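Local coordinates for protein SAHS1 (Ramazzottius varieornatus, PDB 5XNA) that acts as a secreted, heat-soluble molecular shield that protects against desiccation in tardigrades, and probably binds lipids, at residues A[12-17]-A[38-43]; A[16-21]-A[130-135]. All coordinates share one frame; numbering follows the deposited sequence. Where two conformers were deposited one is given.

Contact 1 of 2, residues A[12-17]-A[38-43]. With MG (magnesium ion), chain E; SHV (heptanoic acid), chain O; EDO (1,2-ethanediol), chain F; EDO (1,2-ethanediol), chain M.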
loop_
_atom_site.group_PDB
_atom_site.type_symbol
_atom_site.label_atom_id
_atom_site.label_comp_id
_atom_site.label_asym_id
_atom_site.label_seq_id
_atom_site.Cartn_x
_atom_site.Cartn_y
_atom_site.Cartn_z
ATOM N N TRP A 12 17.397 16.205 -0.853
ATOM C CA TRP A 12 17.783 15.107 0.026
ATOM C C TRP A 12 18.926 14.329 -0.604
ATOM O O TRP A 12 18.961 14.147 -1.823
ATOM C CB TRP A 12 16.591 14.166 0.281
ATOM C CG TRP A 12 15.404 14.878 0.796
ATOM C CD1 TRP A 12 14.313 15.282 0.083
ATOM C CD2 TRP A 12 15.161 15.257 2.155
ATOM N NE1 TRP A 12 13.415 15.912 0.909
ATOM C CE2 TRP A 12 13.913 15.908 2.188
ATOM C CE3 TRP A 12 15.890 15.123 3.344
ATOM C CZ2 TRP A 12 13.362 16.410 3.368
ATOM C CZ3 TRP A 12 15.344 15.624 4.515
ATOM C CH2 TRP A 12 14.093 16.260 4.517
ATOM N N GLU A 13 19.834 13.840 0.228
ATOM C CA GLU A 13 21.049 13.176 -0.227
ATOM C C GLU A 13 21.248 11.897 0.567
ATOM O O GLU A 13 21.076 11.897 1.791
ATOM C CB GLU A 13 22.253 14.112 -0.060
ATOM C CG GLU A 13 23.604 13.486 -0.260
ATOM C CD GLU A 13 24.705 14.514 -0.131
ATOM O OE1 GLU A 13 25.884 14.138 -0.247
ATOM O OE2 GLU A 13 24.373 15.706 0.071
ATOM N N SER A 14 21.595 10.808 -0.118
ATOM C CA SER A 14 21.664 9.521 0.569
ATOM C C SER A 14 22.833 9.491 1.551
ATOM O O SER A 14 23.821 10.216 1.406
ATOM C CB SER A 14 21.768 8.365 -0.425
ATOM O OG SER A 14 22.922 8.461 -1.243
ATOM N N THR A 15 22.702 8.643 2.573
ATOM C CA THR A 15 23.728 8.490 3.593
ATOM C C THR A 15 24.349 7.098 3.483
ATOM O O THR A 15 24.119 6.359 2.518
ATOM C CB THR A 15 23.124 8.726 4.983
ATOM O OG1 THR A 15 22.176 7.690 5.271
ATOM C CG2 THR A 15 22.421 10.076 5.047
ATOM N N ASP A 16 25.155 6.738 4.481
ATOM C CA ASP A 16 25.628 5.366 4.592
ATOM C C ASP A 16 24.582 4.426 5.181
ATOM O O ASP A 16 24.758 3.206 5.106
ATOM C CB ASP A 16 26.899 5.308 5.448
ATOM C CG ASP A 16 28.088 5.961 4.772
ATOM O OD1 ASP A 16 28.160 5.920 3.526
ATOM O OD2 ASP A 16 28.952 6.508 5.488
ATOM N N ARG A 17 23.509 4.962 5.760
ATOM C CA ARG A 17 22.484 4.147 6.409
ATOM C C ARG A 17 21.545 3.582 5.348
ATOM O O ARG A 17 20.919 4.335 4.594
ATOM C CB ARG A 17 21.701 4.974 7.428
ATOM C CG ARG A 17 22.503 5.433 8.654
ATOM C CD ARG A 17 21.635 6.310 9.545
ATOM N NE ARG A 17 21.672 7.702 9.118
ATOM C CZ ARG A 17 20.739 8.608 9.409
ATOM N NH1 ARG A 17 20.866 9.856 8.974
ATOM N NH2 ARG A 17 19.673 8.269 10.122
ATOM N N ASN A 38 24.932 1.095 -2.574
ATOM C CA ASN A 38 24.508 2.308 -1.888
ATOM C C ASN A 38 25.160 3.513 -2.551
ATOM O O ASN A 38 25.835 4.317 -1.908
ATOM C CB ASN A 38 24.852 2.209 -0.396
ATOM C CG ASN A 38 24.378 3.408 0.410
ATOM O OD1 ASN A 38 23.353 4.026 0.105
ATOM N ND2 ASN A 38 25.116 3.729 1.463
ATOM N N HIS A 39 24.976 3.639 -3.865
ATOM C CA HIS A 39 25.557 4.758 -4.597
ATOM C C HIS A 39 24.853 6.063 -4.241
ATOM O O HIS A 39 23.645 6.092 -3.983
ATOM C CB HIS A 39 25.467 4.525 -6.106
ATOM C CG HIS A 39 26.418 3.485 -6.611
ATOM N ND1 HIS A 39 27.674 3.795 -7.088
ATOM C CD2 HIS A 39 26.304 2.140 -6.696
ATOM C CE1 HIS A 39 28.290 2.685 -7.453
ATOM N NE2 HIS A 39 27.479 1.669 -7.224
ATOM N N LYS A 40 25.622 7.152 -4.271
ATOM C CA LYS A 40 25.114 8.457 -3.871
ATOM C C LYS A 40 23.899 8.813 -4.713
ATOM O O LYS A 40 23.958 8.796 -5.945
ATOM C CB LYS A 40 26.217 9.508 -4.024
ATOM C CG LYS A 40 25.830 10.936 -3.679
ATOM C CD LYS A 40 25.485 11.129 -2.195
ATOM C CE LYS A 40 26.562 10.575 -1.278
ATOM N NZ LYS A 40 26.325 10.972 0.138
ATOM N N THR A 41 22.795 9.111 -4.040
ATOM C CA THR A 41 21.496 9.293 -4.672
ATOM C C THR A 41 20.878 10.564 -4.114
ATOM O O THR A 41 20.989 10.832 -2.917
ATOM C CB THR A 41 20.573 8.076 -4.406
ATOM O OG1 THR A 41 21.165 6.895 -4.963
ATOM C CG2 THR A 41 19.162 8.279 -5.018
ATOM N N PHE A 42 20.256 11.358 -4.981
ATOM C CA PHE A 42 19.605 12.588 -4.560
ATOM C C PHE A 42 18.131 12.522 -4.909
ATOM O O PHE A 42 17.756 12.071 -5.997
ATOM C CB PHE A 42 20.219 13.828 -5.212
ATOM C CG PHE A 42 21.682 14.000 -4.926
ATOM C CD1 PHE A 42 22.625 13.344 -5.693
ATOM C CD2 PHE A 42 22.108 14.828 -3.900
ATOM C CE1 PHE A 42 23.983 13.498 -5.440
ATOM C CE2 PHE A 42 23.457 14.981 -3.641
ATOM C CZ PHE A 42 24.397 14.311 -4.417
ATOM N N HIS A 43 17.299 12.961 -3.970
ATOM C CA HIS A 43 15.883 13.191 -4.215
ATOM C C HIS A 43 15.628 14.671 -3.992
ATOM O O HIS A 43 15.901 15.189 -2.905
ATOM C CB HIS A 43 14.990 12.361 -3.278
ATOM C CG HIS A 43 14.959 10.901 -3.595
ATOM N ND1 HIS A 43 14.106 10.360 -4.530
ATOM C CD2 HIS A 43 15.666 9.863 -3.089
ATOM C CE1 HIS A 43 14.296 9.054 -4.600
ATOM N NE2 HIS A 43 15.234 8.727 -3.730
HETATM MG MG MG E . 16.093 6.893 -3.146
HETATM C C1 SHV O . 16.460 5.342 -4.919
HETATM O O1 SHV O . 15.338 5.883 -5.106
HETATM O O2 SHV O . 16.825 5.068 -3.746
HETATM C C2 SHV O . 17.364 5.025 -6.112
HETATM C C3 SHV O . 17.225 3.552 -6.498
HETATM C C4 SHV O . 16.002 3.371 -7.393
HETATM C C5 SHV O . 15.752 1.884 -7.646
HETATM C C6 SHV O . 14.259 1.591 -7.498
HETATM C C7 SHV O . 13.802 0.583 -8.551
HETATM C C1 EDO F . 27.206 9.869 3.676
HETATM O O1 EDO F . 27.254 11.057 2.873
HETATM C C2 EDO F . 26.740 10.204 5.091
HETATM O O2 EDO F . 26.723 9.015 5.895
HETATM C C1 EDO M . 21.292 3.504 -6.262
HETATM O O1 EDO M . 21.335 2.680 -7.435
HETATM C C2 EDO M . 21.866 2.727 -5.081
HETATM O O2 EDO M . 23.185 2.279 -5.411
HETATM O O HOH W 1 25.009 7.107 -0.164
HETATM O O HOH W 2 21.660 5.477 1.942
#
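The carbonyl oxygen of T15 is gripped where strand 10-19 parts from the segment 38-43. N38 ND2 donates to T15 O at 3.0 Å, with an N-H...O angle of 157°, in the carbonyl plane and on a lone pair; the acceptor also lies close to the plane of the amide. One water donates to T15 O at 2.9 Å, and the oxygen of a second water is 2.7 Å from T15 O. The first water also bonds S14 OG, which accepts from T41 N at 2.9 Å, so this buried hydroxyl links the T41 main chain to a water. The other end of the N38 amide, OD1, goes to R132, so both ends of the flat group are held.

K40 reaches over to strand 10-19 by folding its chain, with chi2 at 65° and chi3 at 51°. The bends lay CD against E13 CG and deliver NZ to two oxygens, S14 O at 2.9 Å and E13 OE1 at 3.2 Å. The latter is a salt bridge on the anti side of the carboxylate; OE2 turns instead to K135. Beside this pair, E13 CG packs on F42 CE2 at 3.7 Å, the two side chains running the same way from a non-hydrogen-bonded antiparallel pair.

W12 and H43 occupy the other sheet face as a hydrogen-bonded pair joined by two backbone bonds. H43 NE2 binds the magnesium ion at 2.1 Å, with O1 of heptanoic acid at the ring edge. The contact thus has two chemistries: charged and ring groups fasten one face, whereas the other offers metal and ligand an imidazole probably steadied by the H54 bond at ND1, an inward carboxylate site consistent with a fatty-acid-binding-protein-like fold.

Contact 2 of 2, residues A[16-21]-A[130-135]; sequences DRIENF and AKRWYK. With MG (magnesium ion), chain E; ZN (zinc ion), chain D; SHV (heptanoic acid), chain O; EDO (1,2-ethanediol), chain F.
R17 and W133 set the geometry of this contact by crossing at about a right angle. The R17 guanidinium lies with one face against W133 CB, which sits 3.9 Å above its plane and over its centre, and the guanidinium and indole planes are only 17° apart. A bend at chi3 (-86°) folds the arginine chain to bring this about, and R17 CB also touches W133 CE3 at 3.7 Å. The indole does not offer a face to the strand: its edge runs along it, meeting R17 O, I18 CA and E19 CB in the plane of the ring. Polar ends are held beyond the pair, R17 by E118 and W133 NE1 by E120. Were W133 cut back to alanine, a gap would probably open along R17 to E19, with the arginine chain freer to turn and E120 deprived of its indole N-H.

Backbone bonds hold the strands antiparallel, E19 N giving to K131 O at 2.8 Å, whereas W133 N reaches R17 O at a longer 3.3 Å.

On the opposite face, I18 and R132 lie side by side, with I18 CD1 3.9 Å from R132 NE. Extended from CG to NE, R132 presents the edge of its guanidinium to heptanoic acid, NH1 donating to O2 at 3.3 Å, while NH2 goes to H39 O and N38 OD1. Y134 OH binds the magnesium ion at 2.0 Å, and F21 CD1 packs on A130 CB where the first helix begins. One face is therefore aromatic and charged, with E19 OE2 on a zinc ion, while on the other R132, with the magnesium ion, would probably offset the charge of a bound carboxylate.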
loop_
_atom_site.group_PDB
_atom_site.type_symbol
_atom_site.label_atom_id
_atom_site.label_comp_id
_atom_site.label_asym_id
_atom_site.label_seq_id
_atom_site.Cartn_x
_atom_site.Cartn_y
_atom_site.Cartn_z
ATOM N N ASP A 16 25.155 6.738 4.481
ATOM C CA ASP A 16 25.628 5.366 4.592
ATOM C C ASP A 16 24.582 4.426 5.181
ATOM O O ASP A 16 24.758 3.206 5.106
ATOM C CB ASP A 16 26.899 5.308 5.448
ATOM C CG ASP A 16 28.088 5.961 4.772
ATOM O OD1 ASP A 16 28.160 5.920 3.526
ATOM O OD2 ASP A 16 28.952 6.508 5.488
ATOM N N ARG A 17 23.509 4.962 5.760
ATOM C CA ARG A 17 22.484 4.147 6.409
ATOM C C ARG A 17 21.545 3.582 5.348
ATOM O O ARG A 17 20.919 4.335 4.594
ATOM C CB ARG A 17 21.701 4.974 7.428
ATOM C CG ARG A 17 22.503 5.433 8.654
ATOM C CD ARG A 17 21.635 6.310 9.545
ATOM N NE ARG A 17 21.672 7.702 9.118
ATOM C CZ ARG A 17 20.739 8.608 9.409
ATOM N NH1 ARG A 17 20.866 9.856 8.974
ATOM N NH2 ARG A 17 19.673 8.269 10.122
ATOM N N ILE A 18 21.448 2.256 5.297
ATOM C CA ILE A 18 20.643 1.567 4.300
ATOM C C ILE A 18 20.343 0.192 4.869
ATOM O O ILE A 18 21.141 -0.360 5.629
ATOM C CB ILE A 18 21.385 1.493 2.942
ATOM C CG1 ILE A 18 20.493 0.884 1.863
ATOM C CG2 ILE A 18 22.695 0.719 3.080
ATOM C CD1 ILE A 18 21.036 1.097 0.472
ATOM N N GLU A 19 19.182 -0.358 4.522
ATOM C CA GLU A 19 18.753 -1.608 5.140
ATOM C C GLU A 19 18.007 -2.479 4.142
ATOM O O GLU A 19 16.971 -2.069 3.607
ATOM C CB GLU A 19 17.882 -1.335 6.368
ATOM C CG GLU A 19 17.490 -2.610 7.123
ATOM C CD GLU A 19 16.631 -2.319 8.325
ATOM O OE1 GLU A 19 17.178 -1.819 9.329
ATOM O OE2 GLU A 19 15.413 -2.584 8.268
ATOM N N ASN A 20 18.530 -3.686 3.918
ATOM C CA ASN A 20 17.842 -4.742 3.173
ATOM C C ASN A 20 17.566 -4.344 1.729
ATOM O O ASN A 20 16.642 -4.867 1.098
ATOM C CB ASN A 20 16.534 -5.155 3.864
ATOM C CG ASN A 20 16.081 -6.563 3.473
ATOM O OD1 ASN A 20 16.904 -7.423 3.157
ATOM N ND2 ASN A 20 14.770 -6.799 3.501
ATOM N N PHE A 21 18.373 -3.426 1.192
ATOM C CA PHE A 21 18.062 -2.859 -0.117
ATOM C C PHE A 21 18.311 -3.855 -1.239
ATOM O O PHE A 21 17.549 -3.896 -2.209
ATOM C CB PHE A 21 18.861 -1.575 -0.336
ATOM C CG PHE A 21 18.406 -0.782 -1.529
ATOM C CD1 PHE A 21 17.253 -0.018 -1.473
ATOM C CD2 PHE A 21 19.137 -0.805 -2.707
ATOM C CE1 PHE A 21 16.833 0.717 -2.577
ATOM C CE2 PHE A 21 18.730 -0.076 -3.807
ATOM C CZ PHE A 21 17.570 0.684 -3.740
ATOM N N ALA A 130 12.566 -2.578 2.224
ATOM C CA ALA A 130 13.888 -1.984 2.371
ATOM C C ALA A 130 13.763 -0.539 2.832
ATOM O O ALA A 130 12.710 0.092 2.725
ATOM C CB ALA A 130 14.697 -2.054 1.071
ATOM N N LYS A 131 14.855 -0.022 3.377
ATOM C CA LYS A 131 14.873 1.326 3.900
ATOM C C LYS A 131 16.174 1.998 3.507
ATOM O O LYS A 131 17.214 1.347 3.365
ATOM C CB LYS A 131 14.700 1.351 5.411
ATOM C CG LYS A 131 13.453 0.620 5.859
ATOM C CD LYS A 131 12.784 1.336 6.977
ATOM C CE LYS A 131 11.336 0.932 7.062
ATOM N NZ LYS A 131 10.530 1.999 7.694
ATOM N N ARG A 132 16.097 3.308 3.327
ATOM C CA ARG A 132 17.279 4.105 3.048
ATOM C C ARG A 132 17.077 5.464 3.692
ATOM O O ARG A 132 15.967 5.995 3.690
ATOM C CB ARG A 132 17.496 4.215 1.543
ATOM C CG ARG A 132 18.764 4.852 1.160
ATOM C CD ARG A 132 19.031 4.567 -0.298
ATOM N NE ARG A 132 20.420 4.794 -0.617
ATOM C CZ ARG A 132 20.856 5.067 -1.834
ATOM N NH1 ARG A 132 19.994 5.164 -2.843
ATOM N NH2 ARG A 132 22.144 5.245 -2.031
ATOM N N TRP A 133 18.136 6.017 4.274
ATOM C CA TRP A 133 18.022 7.282 4.977
ATOM C C TRP A 133 18.771 8.371 4.223
ATOM O O TRP A 133 19.887 8.149 3.740
ATOM C CB TRP A 133 18.548 7.164 6.414
ATOM C CG TRP A 133 17.617 6.348 7.263
ATOM C CD1 TRP A 133 16.634 6.811 8.075
ATOM C CD2 TRP A 133 17.552 4.917 7.327
ATOM N NE1 TRP A 133 15.967 5.751 8.667
ATOM C CE2 TRP A 133 16.514 4.584 8.215
ATOM C CE3 TRP A 133 18.282 3.887 6.727
ATOM C CZ2 TRP A 133 16.188 3.264 8.520
ATOM C CZ3 TRP A 133 17.953 2.578 7.026
ATOM C CH2 TRP A 133 16.917 2.281 7.918
ATOM N N TYR A 134 18.156 9.542 4.170
ATOM C CA TYR A 134 18.664 10.690 3.446
ATOM C C TYR A 134 18.827 11.856 4.407
ATOM O O TYR A 134 18.070 11.992 5.370
ATOM C CB TYR A 134 17.701 11.068 2.313
ATOM C CG TYR A 134 17.659 10.028 1.228
ATOM C CD1 TYR A 134 16.962 8.831 1.407
ATOM C CD2 TYR A 134 18.317 10.236 0.017
ATOM C CE1 TYR A 134 16.935 7.861 0.414
ATOM C CE2 TYR A 134 18.296 9.278 -0.978
ATOM C CZ TYR A 134 17.599 8.099 -0.782
ATOM O OH TYR A 134 17.591 7.157 -1.777
ATOM N N LYS A 135 19.812 12.703 4.138
ATOM C CA LYS A 135 19.977 13.939 4.883
ATOM C C LYS A 135 19.704 15.135 3.980
ATOM O O LYS A 135 19.889 15.075 2.762
ATOM C CB LYS A 135 21.388 14.040 5.473
ATOM C CG LYS A 135 22.480 14.140 4.422
ATOM C CD LYS A 135 23.865 14.041 5.037
ATOM C CE LYS A 135 24.925 13.954 3.960
ATOM N NZ LYS A 135 24.839 15.133 3.053
HETATM MG MG MG E . 16.093 6.893 -3.146
HETATM ZN ZN ZN D . 14.255 -1.702 10.026
HETATM C C1 SHV O . 16.460 5.342 -4.919
HETATM O O1 SHV O . 15.338 5.883 -5.106
HETATM O O2 SHV O . 16.825 5.068 -3.746
HETATM C C2 SHV O . 17.364 5.025 -6.112
HETATM C C3 SHV O . 17.225 3.552 -6.498
HETATM C C4 SHV O . 16.002 3.371 -7.393
HETATM C C5 SHV O . 15.752 1.884 -7.646
HETATM C C6 SHV O . 14.259 1.591 -7.498
HETATM C C7 SHV O . 13.802 0.583 -8.551
HETATM C C1 EDO F . 27.206 9.869 3.676
HETATM O O1 EDO F . 27.254 11.057 2.873
HETATM C C2 EDO F . 26.740 10.204 5.091
HETATM O O2 EDO F . 26.723 9.015 5.895
#

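Overall arrangement
Both contacts start from strand 10-19, which pairs with strand 42-47 in contact 1 and with strand 128-136 in contact 2. The pairing of contact 1 lies before the corner at D16 and that of contact 2 after it, while strand 128-136 also pairs with residues ahead of the corner; the centres are about 8 Å apart. R132 joins them: its NH2 is 2.6 Å from H39 O and 2.7 Å from N38 OD1, both probable hydrogen bonds. The inward faces converge on one site, where H43 from contact 1 and Y134 from contact 2 share the magnesium ion that also holds heptanoic acid. Y123 and K121 also hydrogen-bond the ligand, consistent with the lipid-binding pocket of a fatty-acid-binding-protein-like barrel.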